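Local coordinates for protein cytochrome P450 reductase (Amycolatopsis methanolica 239, PDB 5OGX) that transfers electrons from NADH, through FAD and a [2Fe-2S] cluster, to a partner cytochrome P450 that O-demethylates guaiacol and other lignin-derived aromatics, at residues A[315-320]-A[325-330]; A[237-242]-A[291-296]; A[197-202]-A[223-228]. All coordinates share one frame; numbering follows the deposited sequence.

Interaction 1: A[315-320]-A[325-330]; sequences KAFKRR and RRIHRE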
loop_
_atom_site.group_PDB
_atom_site.type_symbol
_atom_site.label_atom_id
_atom_site.label_comp_id
_atom_site.label_asym_id
_atom_site.label_seq_id
_atom_site.Cartn_x
_atom_site.Cartn_y
_atom_site.Cartn_z
ATOM N N LYS A 315 -4.478 -9.778 14.295
ATOM C CA LYS A 315 -4.945 -10.342 15.554
ATOM C C LYS A 315 -3.947 -11.354 16.106
ATOM O O LYS A 315 -3.739 -11.423 17.321
ATOM C CB LYS A 315 -6.330 -10.965 15.368
ATOM C CG LYS A 315 -7.397 -9.885 15.224
ATOM C CD LYS A 315 -8.731 -10.416 14.742
ATOM C CE LYS A 315 -9.582 -9.267 14.212
ATOM N NZ LYS A 315 -10.971 -9.677 13.859
ATOM N N ALA A 316 -3.316 -12.135 15.230
ATOM C CA ALA A 316 -2.319 -13.096 15.691
ATOM C C ALA A 316 -1.110 -12.390 16.292
ATOM O O ALA A 316 -0.606 -12.810 17.343
ATOM C CB ALA A 316 -1.887 -14.005 14.544
ATOM N N PHE A 317 -0.617 -11.340 15.628
ATOM C CA PHE A 317 0.453 -10.529 16.212
ATOM C C PHE A 317 0.071 -10.053 17.612
ATOM O O PHE A 317 0.866 -10.130 18.556
ATOM C CB PHE A 317 0.744 -9.317 15.328
ATOM C CG PHE A 317 1.523 -9.604 14.067
ATOM C CD1 PHE A 317 2.034 -10.857 13.791
ATOM C CD2 PHE A 317 1.747 -8.572 13.163
ATOM C CE1 PHE A 317 2.763 -11.081 12.625
ATOM C CE2 PHE A 317 2.481 -8.785 12.013
ATOM C CZ PHE A 317 2.978 -10.038 11.746
ATOM N N LYS A 318 -1.153 -9.542 17.766
ATOM C CA LYS A 318 -1.532 -8.961 19.053
ATOM C C LYS A 318 -1.638 -10.027 20.133
ATOM O O LYS A 318 -1.293 -9.778 21.293
ATOM C CB LYS A 318 -2.852 -8.197 18.924
ATOM C CG LYS A 318 -2.727 -6.860 18.229
ATOM C CD LYS A 318 -4.113 -6.240 17.991
ATOM C CE LYS A 318 -4.009 -4.901 17.268
ATOM N NZ LYS A 318 -5.308 -4.149 17.292
ATOM N N ARG A 319 -2.096 -11.227 19.773
ATOM C CA ARG A 319 -2.212 -12.294 20.762
ATOM C C ARG A 319 -0.849 -12.722 21.288
ATOM O O ARG A 319 -0.750 -13.230 22.412
ATOM C CB ARG A 319 -2.949 -13.488 20.165
ATOM C CG ARG A 319 -4.403 -13.194 19.839
ATOM C CD ARG A 319 -5.150 -14.455 19.435
ATOM N NE ARG A 319 -4.276 -15.443 18.810
ATOM C CZ ARG A 319 -4.241 -15.691 17.506
ATOM N NH1 ARG A 319 -3.409 -16.603 17.037
ATOM N NH2 ARG A 319 -5.034 -15.021 16.675
ATOM N N ARG A 320 0.205 -12.532 20.494
ATOM C CA ARG A 320 1.568 -12.793 20.929
ATOM C C ARG A 320 2.239 -11.537 21.473
ATOM O O ARG A 320 3.473 -11.490 21.566
ATOM C CB ARG A 320 2.378 -13.399 19.782
ATOM C CG ARG A 320 1.910 -14.802 19.373
ATOM C CD ARG A 320 1.515 -15.614 20.601
ATOM N NE ARG A 320 1.270 -17.026 20.313
ATOM C CZ ARG A 320 2.197 -17.976 20.385
ATOM N NH1 ARG A 320 3.440 -17.670 20.725
ATOM N NH2 ARG A 320 1.879 -19.237 20.114
ATOM N N ARG A 325 0.615 -0.262 18.583
ATOM C CA ARG A 325 1.245 0.925 18.028
ATOM C C ARG A 325 2.238 0.590 16.924
ATOM O O ARG A 325 2.562 1.447 16.094
ATOM C CB ARG A 325 1.954 1.678 19.157
ATOM C CG ARG A 325 2.526 3.011 18.769
ATOM C CD ARG A 325 3.025 3.738 20.003
ATOM N NE ARG A 325 2.991 5.177 19.812
ATOM C CZ ARG A 325 2.010 5.956 20.255
ATOM N NH1 ARG A 325 0.997 5.426 20.926
ATOM N NH2 ARG A 325 2.067 7.260 20.046
ATOM N N ARG A 326 2.726 -0.642 16.895
ATOM C CA ARG A 326 3.807 -1.019 15.995
ATOM C C ARG A 326 3.352 -2.012 14.939
ATOM O O ARG A 326 4.190 -2.684 14.319
ATOM C CB ARG A 326 4.969 -1.588 16.804
ATOM C CG ARG A 326 5.486 -0.570 17.815
ATOM C CD ARG A 326 6.700 -1.082 18.570
ATOM N NE ARG A 326 7.880 -1.185 17.716
ATOM C CZ ARG A 326 8.883 -0.308 17.698
ATOM N NH1 ARG A 326 8.858 0.761 18.491
ATOM N NH2 ARG A 326 9.916 -0.503 16.880
ATOM N N ILE A 327 2.048 -2.089 14.694
ATOM C CA ILE A 327 1.495 -2.974 13.682
ATOM C C ILE A 327 0.999 -2.123 12.529
ATOM O O ILE A 327 0.178 -1.213 12.720
ATOM C CB ILE A 327 0.378 -3.853 14.254
ATOM C CG1 ILE A 327 0.918 -4.721 15.396
ATOM C CG2 ILE A 327 -0.284 -4.661 13.148
ATOM C CD1 ILE A 327 -0.145 -5.542 16.123
ATOM N N HIS A 328 1.477 -2.430 11.335
ATOM C CA HIS A 328 1.191 -1.653 10.134
ATOM C C HIS A 328 0.529 -2.556 9.101
ATOM O O HIS A 328 0.917 -3.715 8.951
ATOM C CB HIS A 328 2.495 -1.055 9.567
ATOM C CG HIS A 328 3.335 -0.358 10.595
ATOM N ND1 HIS A 328 3.335 1.015 10.752
ATOM C CD2 HIS A 328 4.196 -0.842 11.523
ATOM C CE1 HIS A 328 4.167 1.344 11.729
ATOM N NE2 HIS A 328 4.696 0.236 12.216
ATOM N N ARG A 329 -0.466 -2.033 8.373
ATOM C CA ARG A 329 -1.281 -2.878 7.494
ATOM C C ARG A 329 -1.503 -2.205 6.154
ATOM O O ARG A 329 -1.712 -0.988 6.099
ATOM C CB ARG A 329 -2.686 -3.175 8.081
ATOM C CG ARG A 329 -2.792 -3.244 9.590
ATOM C CD ARG A 329 -4.042 -2.539 10.122
ATOM N NE ARG A 329 -4.190 -2.782 11.558
ATOM C CZ ARG A 329 -3.434 -2.206 12.488
ATOM N NH1 ARG A 329 -2.505 -1.326 12.141
ATOM N NH2 ARG A 329 -3.619 -2.497 13.765
ATOM N N GLU A 330 -1.500 -3.008 5.084
ATOM C CA GLU A 330 -1.921 -2.575 3.750
ATOM C C GLU A 330 -2.811 -3.669 3.169
ATOM O O GLU A 330 -2.344 -4.771 2.863
ATOM C CB GLU A 330 -0.725 -2.300 2.827
ATOM C CG GLU A 330 -1.136 -1.723 1.472
ATOM C CD GLU A 330 -1.295 -0.208 1.540
ATOM O OE1 GLU A 330 -2.081 0.267 2.386
ATOM O OE2 GLU A 330 -0.619 0.504 0.771
#
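Phe317 and Ile327 face each other where helix 315-319 runs back along strand 327-330, the two short axes 10.3 Å apart at closest approach and nearly antiparallel at 173°. Ile327 gives the largest share of the contact, chiefly through its delta methyl. CG1 stands anti to the carbonyl carbon (chi1 -60°) and CD1 continues the chain in extended form, which sends CD1 out to the helix. There CD1 of Ile327 lies 3.6 Å from CG of Lys318 and 4.0 Å from CB of Phe317, resting against the bases of both side chains. The Phe317 ring receives the other branch, CG2 of Ile327, at its edge and near its plane. Beyond CG the Lys318 chain is extended and passes obliquely over the isoleucine, so that aliphatic carbon touches carbon while the ammonium is carried on towards Arg329. Lys318 NZ lies 4.2 Å from Arg329 NH2, at the guanidinium edge; these are like charges. The Arg329 guanidinium folds back so that Ile327 CG2 lies 3.9 Å above the guanidinium plane, offset toward its rim, and Arg329 NH1 makes a weak, bent bond to Ile327 O (2.7 Å, 117°). In the beta-alpha-beta unit of strand 300-305, helix 307-319 and strand 327-331, Phe317 also packs on Leu303 and meets the ring of Phe289 from helix 285-292, while Met322 of the connecting loop touches both Phe317 and Ile327.

Interaction 2: A[237-242]-A[291-296]; sequences EVLLYH and EDVPSG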
loop_
_atom_site.group_PDB
_atom_site.type_symbol
_atom_site.label_atom_id
_atom_site.label_comp_id
_atom_site.label_asym_id
_atom_site.label_seq_id
_atom_site.Cartn_x
_atom_site.Cartn_y
_atom_site.Cartn_z
ATOM N N GLU A 237 17.302 -6.602 12.589
ATOM C CA GLU A 237 16.589 -7.841 12.343
ATOM C C GLU A 237 15.369 -7.541 11.491
ATOM O O GLU A 237 14.508 -6.725 11.876
ATOM C CB GLU A 237 16.179 -8.483 13.658
ATOM C CG GLU A 237 17.348 -8.983 14.447
ATOM C CD GLU A 237 16.881 -9.709 15.659
ATOM O OE1 GLU A 237 16.996 -10.946 15.669
ATOM O OE2 GLU A 237 16.383 -9.031 16.588
ATOM N N VAL A 238 15.298 -8.169 10.319
ATOM C CA VAL A 238 14.177 -7.996 9.399
ATOM C C VAL A 238 13.799 -9.391 8.923
ATOM O O VAL A 238 14.584 -10.035 8.213
ATOM C CB VAL A 238 14.553 -7.095 8.213
ATOM C CG1 VAL A 238 13.426 -7.041 7.181
ATOM C CG2 VAL A 238 14.957 -5.702 8.683
ATOM N N LEU A 239 12.626 -9.877 9.324
ATOM C CA LEU A 239 12.135 -11.190 8.928
ATOM C C LEU A 239 11.022 -10.997 7.904
ATOM O O LEU A 239 9.978 -10.408 8.219
ATOM C CB LEU A 239 11.616 -11.981 10.126
ATOM C CG LEU A 239 12.524 -12.201 11.328
ATOM C CD1 LEU A 239 11.853 -13.189 12.270
ATOM C CD2 LEU A 239 13.861 -12.725 10.890
ATOM N N LEU A 240 11.249 -11.469 6.682
ATOM C CA LEU A 240 10.310 -11.258 5.587
ATOM C C LEU A 240 9.744 -12.615 5.170
ATOM O O LEU A 240 10.483 -13.471 4.675
ATOM C CB LEU A 240 11.013 -10.568 4.420
ATOM C CG LEU A 240 10.249 -10.417 3.111
ATOM C CD1 LEU A 240 8.897 -9.729 3.326
ATOM C CD2 LEU A 240 11.112 -9.657 2.114
ATOM N N TYR A 241 8.449 -12.827 5.406
ATOM C CA TYR A 241 7.792 -14.087 5.065
ATOM C C TYR A 241 6.929 -13.870 3.832
ATOM O O TYR A 241 6.172 -12.898 3.768
ATOM C CB TYR A 241 6.923 -14.609 6.216
ATOM C CG TYR A 241 7.683 -14.945 7.476
ATOM C CD1 TYR A 241 8.032 -13.950 8.369
ATOM C CD2 TYR A 241 8.043 -16.264 7.772
ATOM C CE1 TYR A 241 8.727 -14.235 9.526
ATOM C CE2 TYR A 241 8.745 -16.564 8.931
ATOM C CZ TYR A 241 9.076 -15.547 9.808
ATOM O OH TYR A 241 9.764 -15.803 10.972
ATOM N N HIS A 242 7.030 -14.774 2.857
ATOM C CA HIS A 242 6.230 -14.682 1.635
ATOM C C HIS A 242 5.244 -15.846 1.611
ATOM O O HIS A 242 5.645 -16.997 1.419
ATOM C CB HIS A 242 7.129 -14.693 0.401
ATOM C CG HIS A 242 6.408 -14.363 -0.866
ATOM N ND1 HIS A 242 6.893 -14.697 -2.113
ATOM C CD2 HIS A 242 5.237 -13.708 -1.076
ATOM C CE1 HIS A 242 6.047 -14.271 -3.037
ATOM N NE2 HIS A 242 5.041 -13.654 -2.436
ATOM N N GLU A 291 5.797 -19.252 15.038
ATOM C CA GLU A 291 6.647 -20.397 15.375
ATOM C C GLU A 291 8.089 -19.962 15.632
ATOM O O GLU A 291 8.743 -20.468 16.551
ATOM C CB GLU A 291 6.621 -21.436 14.251
ATOM C CG GLU A 291 5.350 -22.254 14.151
ATOM C CD GLU A 291 5.209 -22.964 12.805
ATOM O OE1 GLU A 291 6.216 -23.074 12.067
ATOM O OE2 GLU A 291 4.082 -23.402 12.483
ATOM N N ASP A 292 8.607 -19.048 14.814
ATOM C CA ASP A 292 9.996 -18.609 14.914
ATOM C C ASP A 292 10.237 -17.666 16.084
ATOM O O ASP A 292 11.329 -17.675 16.673
ATOM C CB ASP A 292 10.418 -17.900 13.625
ATOM C CG ASP A 292 10.494 -18.829 12.434
ATOM O OD1 ASP A 292 10.547 -20.055 12.631
ATOM O OD2 ASP A 292 10.519 -18.326 11.295
ATOM N N VAL A 293 9.248 -16.840 16.413
ATOM C CA VAL A 293 9.365 -15.739 17.367
ATOM C C VAL A 293 8.154 -15.818 18.289
ATOM O O VAL A 293 7.139 -15.142 18.046
ATOM C CB VAL A 293 9.437 -14.391 16.627
ATOM C CG1 VAL A 293 9.579 -13.211 17.609
ATOM C CG2 VAL A 293 10.607 -14.408 15.615
ATOM N N PRO A 294 8.203 -16.631 19.344
ATOM C CA PRO A 294 6.974 -16.909 20.105
ATOM C C PRO A 294 6.396 -15.695 20.798
ATOM O O PRO A 294 5.175 -15.631 20.997
ATOM C CB PRO A 294 7.422 -17.974 21.115
ATOM C CG PRO A 294 8.604 -18.605 20.489
ATOM C CD PRO A 294 9.310 -17.502 19.756
ATOM N N SER A 295 7.222 -14.711 21.152
ATOM C CA SER A 295 6.726 -13.480 21.755
ATOM C C SER A 295 7.064 -12.313 20.844
ATOM O O SER A 295 8.240 -12.058 20.567
ATOM C CB SER A 295 7.317 -13.275 23.153
ATOM O OG SER A 295 7.087 -11.946 23.596
ATOM N N GLY A 296 6.031 -11.605 20.378
ATOM C CA GLY A 296 6.184 -10.413 19.566
ATOM C C GLY A 296 6.394 -9.123 20.322
ATOM O O GLY A 296 6.434 -8.052 19.715
#
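Leu239 and Tyr241, alternate residues of strand 238-242, both direct their side chains at the end of the helix that closes with Asp292 and at Val293 just after it. The nearest alpha carbons, those of Leu239 and Asp292, are still 9.8 Å apart, so side chains alone span the gap. At Leu239 a single methyl does the touching: CD1 lies 3.8 Å from CG2 of Val293, the two side chains crossing at a slant. Val293 has CG1 anti to its own nitrogen (chi1 -179°), an arrangement that leaves CG2 as the branch meeting the leucine. Trp299 packs against both of these residues. Leu240, the residue between, turns to the other side of the sheet and touches Leu219 and Leu222 of helix 219-232. Tyr241 then makes the polar link. Tyr241 OH donates to Asp292 OD2 over 2.7 Å, and OD2 accepts on its anti lone pair, the one turned away from OD1. The acceptor sits at the ring edge and in the ring plane, with Asp292 OD2 only 3.4 Å from Tyr241 CE2, and the ring and carboxylate planes are 32° apart. The phenol and the acid run past one another in opposite directions rather than meeting end to end. OD2 also forms a salt bridge with NH1 of Arg281, which would be expected to favour the charged carboxylate. The body of the tyrosine is buried between Val211 and Ile213 on one neighbouring strand and Val269 on the other. Successive residues of this parallel strand thus face opposite helical layers, Leu239 and Tyr241 toward the end of helix 285-292 and Leu240 toward helix 219-232, the three-layer alpha/beta/alpha build of the NAD-binding domain in ferredoxin reductase-like flavoproteins.

Interaction 3: A[197-202]-A[223-228]; sequences FHLPPP and VGIART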
loop_
_atom_site.group_PDB
_atom_site.type_symbol
_atom_site.label_atom_id
_atom_site.label_comp_id
_atom_site.label_asym_id
_atom_site.label_seq_id
_atom_site.Cartn_x
_atom_site.Cartn_y
_atom_site.Cartn_z
ATOM N N PHE A 197 1.460 3.155 4.037
ATOM C CA PHE A 197 2.168 1.939 4.439
ATOM C C PHE A 197 3.666 2.139 4.223
ATOM O O PHE A 197 4.262 1.613 3.282
ATOM C CB PHE A 197 1.633 0.760 3.629
ATOM C CG PHE A 197 2.095 -0.604 4.104
ATOM C CD1 PHE A 197 1.800 -1.069 5.381
ATOM C CD2 PHE A 197 2.744 -1.448 3.220
ATOM C CE1 PHE A 197 2.183 -2.354 5.784
ATOM C CE2 PHE A 197 3.141 -2.730 3.609
ATOM C CZ PHE A 197 2.857 -3.182 4.894
ATOM N N HIS A 198 4.292 2.912 5.113
ATOM C CA HIS A 198 5.711 3.214 4.940
ATOM C C HIS A 198 6.348 3.451 6.299
ATOM O O HIS A 198 5.660 3.629 7.301
ATOM C CB HIS A 198 5.916 4.421 4.011
ATOM C CG HIS A 198 5.243 5.674 4.485
ATOM N ND1 HIS A 198 5.749 6.445 5.511
ATOM C CD2 HIS A 198 4.105 6.286 4.075
ATOM C CE1 HIS A 198 4.949 7.482 5.715
ATOM N NE2 HIS A 198 3.939 7.407 4.862
ATOM N N LEU A 199 7.687 3.474 6.314
ATOM C CA LEU A 199 8.430 3.678 7.543
ATOM C C LEU A 199 8.205 5.082 8.101
ATOM O O LEU A 199 7.982 6.035 7.350
ATOM C CB LEU A 199 9.928 3.492 7.284
ATOM C CG LEU A 199 10.323 2.051 6.955
ATOM C CD1 LEU A 199 11.713 1.970 6.321
ATOM C CD2 LEU A 199 10.282 1.228 8.221
ATOM N N PRO A 200 8.313 5.238 9.412
ATOM C CA PRO A 200 8.338 6.576 10.006
ATOM C C PRO A 200 9.587 7.324 9.578
ATOM O O PRO A 200 10.501 6.727 8.979
ATOM C CB PRO A 200 8.342 6.283 11.515
ATOM C CG PRO A 200 8.978 4.960 11.634
ATOM C CD PRO A 200 8.546 4.178 10.407
ATOM N N PRO A 201 9.660 8.630 9.832
ATOM C CA PRO A 201 10.877 9.369 9.497
ATOM C C PRO A 201 12.083 8.735 10.155
ATOM O O PRO A 201 11.971 8.115 11.229
ATOM C CB PRO A 201 10.604 10.774 10.057
ATOM C CG PRO A 201 9.120 10.880 10.146
ATOM C CD PRO A 201 8.623 9.493 10.431
ATOM N N PRO A 202 13.263 8.850 9.539
ATOM C CA PRO A 202 14.464 8.221 10.120
ATOM C C PRO A 202 14.695 8.560 11.584
ATOM O O PRO A 202 15.103 7.682 12.353
ATOM C CB PRO A 202 15.595 8.759 9.233
ATOM C CG PRO A 202 14.949 9.038 7.931
ATOM C CD PRO A 202 13.542 9.475 8.236
ATOM N N VAL A 223 9.228 -5.299 -0.155
ATOM C CA VAL A 223 10.564 -5.236 -0.739
ATOM C C VAL A 223 11.153 -3.847 -0.544
ATOM O O VAL A 223 12.302 -3.692 -0.108
ATOM C CB VAL A 223 10.513 -5.628 -2.226
ATOM C CG1 VAL A 223 11.898 -5.447 -2.857
ATOM C CG2 VAL A 223 10.000 -7.047 -2.376
ATOM N N GLY A 224 10.363 -2.808 -0.825
ATOM C CA GLY A 224 10.881 -1.459 -0.657
ATOM C C GLY A 224 11.076 -1.096 0.806
ATOM O O GLY A 224 12.069 -0.454 1.175
ATOM N N ILE A 225 10.130 -1.490 1.655
ATOM C CA ILE A 225 10.229 -1.173 3.078
ATOM C C ILE A 225 11.432 -1.879 3.703
ATOM O O ILE A 225 12.196 -1.279 4.465
ATOM C CB ILE A 225 8.919 -1.535 3.802
ATOM C CG1 ILE A 225 7.803 -0.572 3.375
ATOM C CG2 ILE A 225 9.117 -1.472 5.319
ATOM C CD1 ILE A 225 6.414 -1.124 3.615
ATOM N N ALA A 226 11.595 -3.175 3.420
ATOM C CA ALA A 226 12.709 -3.924 4.004
ATOM C C ALA A 226 14.054 -3.357 3.564
ATOM O O ALA A 226 14.967 -3.190 4.383
ATOM C CB ALA A 226 12.612 -5.401 3.620
ATOM N N ARG A 227 14.201 -3.064 2.270
ATOM C CA ARG A 227 15.463 -2.503 1.797
ATOM C C ARG A 227 15.729 -1.141 2.422
ATOM O O ARG A 227 16.872 -0.818 2.762
ATOM C CB ARG A 227 15.455 -2.398 0.275
ATOM C CG ARG A 227 15.552 -3.731 -0.435
ATOM C CD ARG A 227 15.843 -3.526 -1.915
ATOM N NE ARG A 227 14.673 -3.098 -2.680
ATOM C CZ ARG A 227 14.744 -2.415 -3.822
ATOM N NH1 ARG A 227 13.633 -2.070 -4.474
ATOM N NH2 ARG A 227 15.926 -2.069 -4.309
ATOM N N THR A 228 14.688 -0.322 2.569
ATOM C CA THR A 228 14.879 0.984 3.190
ATOM C C THR A 228 15.291 0.843 4.649
ATOM O O THR A 228 16.186 1.556 5.120
ATOM C CB THR A 228 13.593 1.810 3.077
ATOM O OG1 THR A 228 13.242 1.925 1.684
ATOM C CG2 THR A 228 13.805 3.195 3.688
#
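Ile225 lays its delta methyl against the Phe197 ring, with CD1 3.6 Å from CE2 and 3.7 Å from CD2, while the same methyl, Ile225 CD1, comes within 3.5 Å of Phe197 O. The two side chains cross at about a right angle, and the methyl approaches the ring obliquely. Phe197 reaches the helix because its CG is anti to the backbone nitrogen (chi1 -170°). The other branch of Ile225 meets Leu199, whose CG and CD2 each lie 4.1 Å from CG2 of Ile225. Here the loop between strand 187-194 and strand 210-215 lies along helix 219-232, the first helix of the NAD-binding domain, so the contact lies where the FAD- and NAD-binding parts meet; Trp302 touches both Leu199 and Ile225. One turn further along the helix, CD1 of Leu199 meets CG2 of Thr228 at 3.6 Å, the side chains passing in opposite directions. Thr228 turns that methyl to the loop while Thr228 OG1 donates to Gly224 O over 2.7 Å, and this carbonyl also accepts the Thr228 backbone N from its opposite face. In the loop, His198 ND1 bonds nearly straight (167°) to Leu199 O at 2.9 Å, approaching from above the carbonyl plane.

In the fold
Strand 327-331 links interaction 1 to interaction 3: the Phe197 ring packs on the strand, with CG of Phe197 3.5 Å from CB of Glu330. Interaction 2 adjoins interaction 1 at the helix end, where Arg320 O lies 2.8 Å from Gly296 N and Arg320 NH1 2.7 Å from Pro294 O, both probable hydrogen bonds. The centres of interactions 1 and 2 are about 12 Å apart, that of interaction 3 about 17 Å from each. Between interactions 2 and 3 there is a light touch, Val238 CG1 to Ala226 CB. Towards the cofactors, the Phe197 and Arg329 side chains lie about 8 and 10 Å from FAD, each about 12 Å from the iron-sulfur cluster, and Glu330 touches FAD; interaction 2 is remote from the annotated sites.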